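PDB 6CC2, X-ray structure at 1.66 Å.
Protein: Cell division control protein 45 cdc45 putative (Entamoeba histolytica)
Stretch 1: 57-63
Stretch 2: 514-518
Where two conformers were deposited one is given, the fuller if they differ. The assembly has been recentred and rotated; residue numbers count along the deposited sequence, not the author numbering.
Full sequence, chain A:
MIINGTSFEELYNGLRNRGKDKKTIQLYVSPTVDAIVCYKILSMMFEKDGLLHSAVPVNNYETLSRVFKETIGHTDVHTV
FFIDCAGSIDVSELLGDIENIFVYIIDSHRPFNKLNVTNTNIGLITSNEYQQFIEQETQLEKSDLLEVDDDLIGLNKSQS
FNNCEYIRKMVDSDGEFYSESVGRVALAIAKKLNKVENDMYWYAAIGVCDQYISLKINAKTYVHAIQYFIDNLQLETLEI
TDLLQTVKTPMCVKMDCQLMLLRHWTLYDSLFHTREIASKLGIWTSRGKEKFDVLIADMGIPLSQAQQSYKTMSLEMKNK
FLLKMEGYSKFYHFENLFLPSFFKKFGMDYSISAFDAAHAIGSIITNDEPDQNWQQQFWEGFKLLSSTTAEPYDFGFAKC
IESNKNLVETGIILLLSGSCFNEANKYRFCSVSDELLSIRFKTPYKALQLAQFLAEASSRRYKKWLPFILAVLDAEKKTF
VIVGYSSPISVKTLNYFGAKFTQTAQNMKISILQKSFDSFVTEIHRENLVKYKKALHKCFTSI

Stretch 1 (57-63) PVNNYET
Stretch 2, residues 514-518: QKSFD

Residues 57-63 leave an extended segment and turn into a helix that starts at Y61, and they pack against residues 514-518, where a strand ends after K515. The nearest CA atoms across the stretches are those of N60 and S516, 4.9 Å apart; together the stretches bury 387 Å².

P57 (phi/psi -71/121) makes no contact. V58 (-118/137, chi1 m) is buried; its carbonyl O lies 3.5 Å from F517 CE2, near the plane of the ring, and its CG2 is 4.3 Å from F517 CZ. At N59 (-104/-13, chi1 p) the carbonyl O faces the backbone opposite, 3.1 Å from S516 CA in a CA-H...O contact and 3.3 Å from F517 N. Its side chain, sideways at CA-to-CB, accepts at OD1 from T63 OG1 (3.0 Å), and its ND2 lies 3.8 Å from K515 O.

N60 (-165/174, chi1 57°, chi2 57°) links helix start and strand end. As N-cap, it accepts from T63 N through OD1 (2.8 Å, 164°), while the same amide donates from ND2 to K515 O (2.9 Å, 164°). Its CA sits over the face of the F517 ring, 3.8 Å from the centroid and 20° off the normal.

F517 (-73/-18, chi1 -67°, chi2 -75°) contributes the largest covered area. Its edge meets the face of Y61 (-77/-22, chi1 -73°, chi2 -62°), with centroids 4.8 Å apart, planes at 82° and F517 CE1 3.6 Å from Y61 CZ.

E62 (-63/-46, chi1 m, chi2 t, chi3 29°) reaches K515 (-145/145, rotamer p, t, m, t): E62 OE2 is 3.3 Å from K515 CD but 4.3 Å from K515 NZ, so the charges are near without forming a salt bridge. T63 (-63/-47, chi1 m) makes no contact with stretch 2; its N and OG1 bond to N60 OD1 and N59 OD1. Beyond, S516 (-119/-168, chi1 p) has a CA-to-CB bond that points away overall, though CB still touches stretch 1; S516 OG accepts from D518 N (3.1 Å).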

ATOM      1  N   PRO A  57       2.588 -14.097   7.774  1.00 18.64           N
ATOM      2  CA  PRO A  57       3.002 -12.897   7.008  1.00 16.72           C
ATOM      3  C   PRO A  57       4.211 -13.219   6.140  1.00 19.02           C
ATOM      4  O   PRO A  57       5.251 -13.627   6.646  1.00 23.50           O
ATOM      5  CB  PRO A  57       3.330 -11.867   8.091  1.00 22.54           C
ATOM      6  CG  PRO A  57       2.637 -12.360   9.331  1.00 24.63           C
ATOM      7  CD  PRO A  57       2.720 -13.877   9.230  1.00 21.64           C
ATOM      8  N   VAL A  58       4.071 -13.034   4.829  1.00 18.68           N
ATOM      9  CA  VAL A  58       5.147 -13.342   3.883  1.00 20.28           C
ATOM     10  C   VAL A  58       5.565 -12.071   3.167  1.00 21.34           C
ATOM     11  O   VAL A  58       4.716 -11.290   2.728  1.00 20.82           O
ATOM     12  CB  VAL A  58       4.735 -14.417   2.855  1.00 24.26           C
ATOM     13  CG1 VAL A  58       4.560 -15.760   3.559  1.00 26.96           C
ATOM     14  CG2 VAL A  58       3.455 -14.002   2.098  1.00 25.84           C
ATOM     15  N   ASN A  59       6.883 -11.908   3.022  0.51 23.19           N
ATOM     16  CA  ASN A  59       7.479 -10.745   2.380  0.51 24.80           C
ATOM     17  C   ASN A  59       7.975 -11.020   0.962  0.51 23.69           C
ATOM     18  O   ASN A  59       8.278 -10.064   0.244  0.51 23.19           O
ATOM     19  CB  ASN A  59       8.649 -10.224   3.240  0.51 28.70           C
ATOM     20  CG  ASN A  59       9.696 -11.299   3.553  0.51 29.21           C
ATOM     21  OD1 ASN A  59       9.376 -12.472   3.809  0.51 26.29           O
ATOM     22  ND2 ASN A  59      10.966 -10.893   3.565  0.51 35.31           N
ATOM     23  N   ASN A  60       8.075 -12.287   0.559  1.00 21.63           N
ATOM     24  CA  ASN A  60       8.516 -12.666  -0.781  1.00 18.73           C
ATOM     25  C   ASN A  60       8.142 -14.125  -0.998  1.00 19.87           C
ATOM     26  O   ASN A  60       7.676 -14.810  -0.080  1.00 21.40           O
ATOM     27  CB  ASN A  60      10.014 -12.413  -0.961  1.00 19.87           C
ATOM     28  CG  ASN A  60      10.850 -13.140   0.067  1.00 25.97           C
ATOM     29  OD1 ASN A  60      10.775 -14.382   0.195  1.00 28.97           O
ATOM     30  ND2 ASN A  60      11.683 -12.386   0.803  1.00 28.43           N
ATOM     31  N   TYR A  61       8.365 -14.613  -2.225  1.00 21.70           N
ATOM     32  CA  TYR A  61       7.954 -15.976  -2.531  1.00 24.85           C
ATOM     33  C   TYR A  61       8.896 -17.024  -1.964  1.00 27.04           C
ATOM     34  O   TYR A  61       8.486 -18.188  -1.788  1.00 28.94           O
ATOM     35  CB  TYR A  61       7.798 -16.167  -4.037  1.00 24.51           C
ATOM     36  CG  TYR A  61       6.572 -15.497  -4.582  1.00 23.69           C
ATOM     37  CD1 TYR A  61       5.311 -15.869  -4.155  1.00 23.69           C
ATOM     38  CD2 TYR A  61       6.664 -14.493  -5.524  1.00 23.73           C
ATOM     39  CE1 TYR A  61       4.178 -15.259  -4.637  1.00 24.57           C
ATOM     40  CE2 TYR A  61       5.537 -13.871  -6.029  1.00 22.07           C
ATOM     41  CZ  TYR A  61       4.283 -14.267  -5.584  1.00 23.77           C
ATOM     42  OH  TYR A  61       3.151 -13.645  -6.042  1.00 25.52           O
ATOM     43  N   GLU A  62      10.145 -16.657  -1.674  1.00 28.43           N
ATOM     44  CA  GLU A  62      11.048 -17.590  -1.022  1.00 32.40           C
ATOM     45  C   GLU A  62      10.531 -17.955   0.361  1.00 28.62           C
ATOM     46  O   GLU A  62      10.559 -19.129   0.758  1.00 27.23           O
ATOM     47  CB  GLU A  62      12.452 -16.990  -0.926  1.00 45.00           C
ATOM     48  CG  GLU A  62      13.037 -16.537  -2.249  1.00 68.91           C
ATOM     49  CD  GLU A  62      14.464 -16.036  -2.103  1.00 92.08           C
ATOM     50  OE1 GLU A  62      15.173 -16.511  -1.188  1.00 99.34           O
ATOM     51  OE2 GLU A  62      14.873 -15.164  -2.899  1.00 99.78           O
ATOM     52  N   THR A  63      10.099 -16.951   1.129  1.00 28.81           N
ATOM     53  CA  THR A  63       9.542 -17.199   2.455  1.00 28.88           C
ATOM     54  C   THR A  63       8.266 -18.028   2.361  1.00 27.36           C
ATOM     55  O   THR A  63       8.093 -19.024   3.091  1.00 27.82           O
ATOM     56  CB  THR A  63       9.263 -15.870   3.159  1.00 29.58           C
ATOM     57  OG1 THR A  63      10.504 -15.195   3.380  1.00 30.68           O
ATOM     58  CG2 THR A  63       8.560 -16.095   4.498  1.00 32.41           C
ATOM     59  N   GLN A 514      18.185  -8.391   1.030  1.00 29.58           N
ATOM     60  CA  GLN A 514      16.760  -8.454   1.297  1.00 30.98           C
ATOM     61  C   GLN A 514      16.022  -8.374  -0.036  1.00 27.36           C
ATOM     62  O   GLN A 514      16.479  -7.737  -0.980  1.00 25.87           O
ATOM     63  CB  GLN A 514      16.273  -7.305   2.190  1.00 40.79           C
ATOM     64  CG  GLN A 514      17.076  -7.062   3.447  1.00 53.26           C
ATOM     65  CD  GLN A 514      16.590  -5.837   4.204  1.00 51.68           C
ATOM     66  OE1 GLN A 514      15.546  -5.265   3.878  1.00 43.91           O
ATOM     67  NE2 GLN A 514      17.343  -5.430   5.219  1.00 56.58           N
ATOM     68  N   LYS A 515      14.870  -9.020  -0.100  1.00 26.80           N
ATOM     69  CA  LYS A 515      14.000  -8.816  -1.243  1.00 26.63           C
ATOM     70  C   LYS A 515      12.564  -8.892  -0.762  1.00 24.83           C
ATOM     71  O   LYS A 515      12.236  -9.630   0.169  1.00 27.71           O
ATOM     72  CB  LYS A 515      14.261  -9.838  -2.357  1.00 32.88           C
ATOM     73  CG  LYS A 515      13.752 -11.232  -2.113  1.00 45.67           C
ATOM     74  CD  LYS A 515      13.892 -12.098  -3.372  1.00 59.31           C
ATOM     75  CE  LYS A 515      12.982 -11.612  -4.500  1.00 69.02           C
ATOM     76  NZ  LYS A 515      13.046 -12.488  -5.705  1.00 77.89           N
ATOM     77  N   SER A 516      11.728  -8.091  -1.385  1.00 24.27           N
ATOM     78  CA  SER A 516      10.297  -8.128  -1.157  1.00 26.47           C
ATOM     79  C   SER A 516       9.627  -8.475  -2.482  1.00 29.72           C
ATOM     80  O   SER A 516      10.284  -8.837  -3.457  1.00 36.50           O
ATOM     81  CB  SER A 516       9.809  -6.795  -0.604  1.00 27.95           C
ATOM     82  OG  SER A 516       9.780  -5.843  -1.636  1.00 29.92           O
ATOM     83  N   PHE A 517       8.318  -8.309  -2.536  1.00 24.68           N
ATOM     84  CA  PHE A 517       7.612  -8.515  -3.802  1.00 23.68           C
ATOM     85  C   PHE A 517       7.871  -7.373  -4.803  1.00 26.46           C
ATOM     86  O   PHE A 517       7.598  -7.554  -5.991  1.00 31.03           O
ATOM     87  CB  PHE A 517       6.117  -8.652  -3.550  1.00 24.90           C
ATOM     88  CG  PHE A 517       5.749  -9.889  -2.803  1.00 25.50           C
ATOM     89  CD1 PHE A 517       5.747 -11.142  -3.431  1.00 26.47           C
ATOM     90  CD2 PHE A 517       5.389  -9.839  -1.458  1.00 27.45           C
ATOM     91  CE1 PHE A 517       5.415 -12.269  -2.756  1.00 28.05           C
ATOM     92  CE2 PHE A 517       5.050 -10.990  -0.772  1.00 27.23           C
ATOM     93  CZ  PHE A 517       5.060 -12.211  -1.412  1.00 29.38           C
ATOM     94  N   ASP A 518       8.353  -6.199  -4.352  1.00 21.29           N
ATOM     95  CA  ASP A 518       8.598  -5.102  -5.286  1.00 23.68           C
ATOM     96  C   ASP A 518       9.919  -4.357  -5.061  1.00 21.68           C
ATOM     97  O   ASP A 518      10.089  -3.239  -5.591  1.00 20.25           O
ATOM     98  CB  ASP A 518       7.446  -4.070  -5.223  1.00 29.93           C
ATOM     99  CG  ASP A 518       7.215  -3.538  -3.817  1.00 34.36           C
ATOM    100  OD1 ASP A 518       8.121  -3.659  -2.965  1.00 33.09           O
ATOM    101  OD2 ASP A 518       6.121  -3.013  -3.552  1.00 37.77           O
TER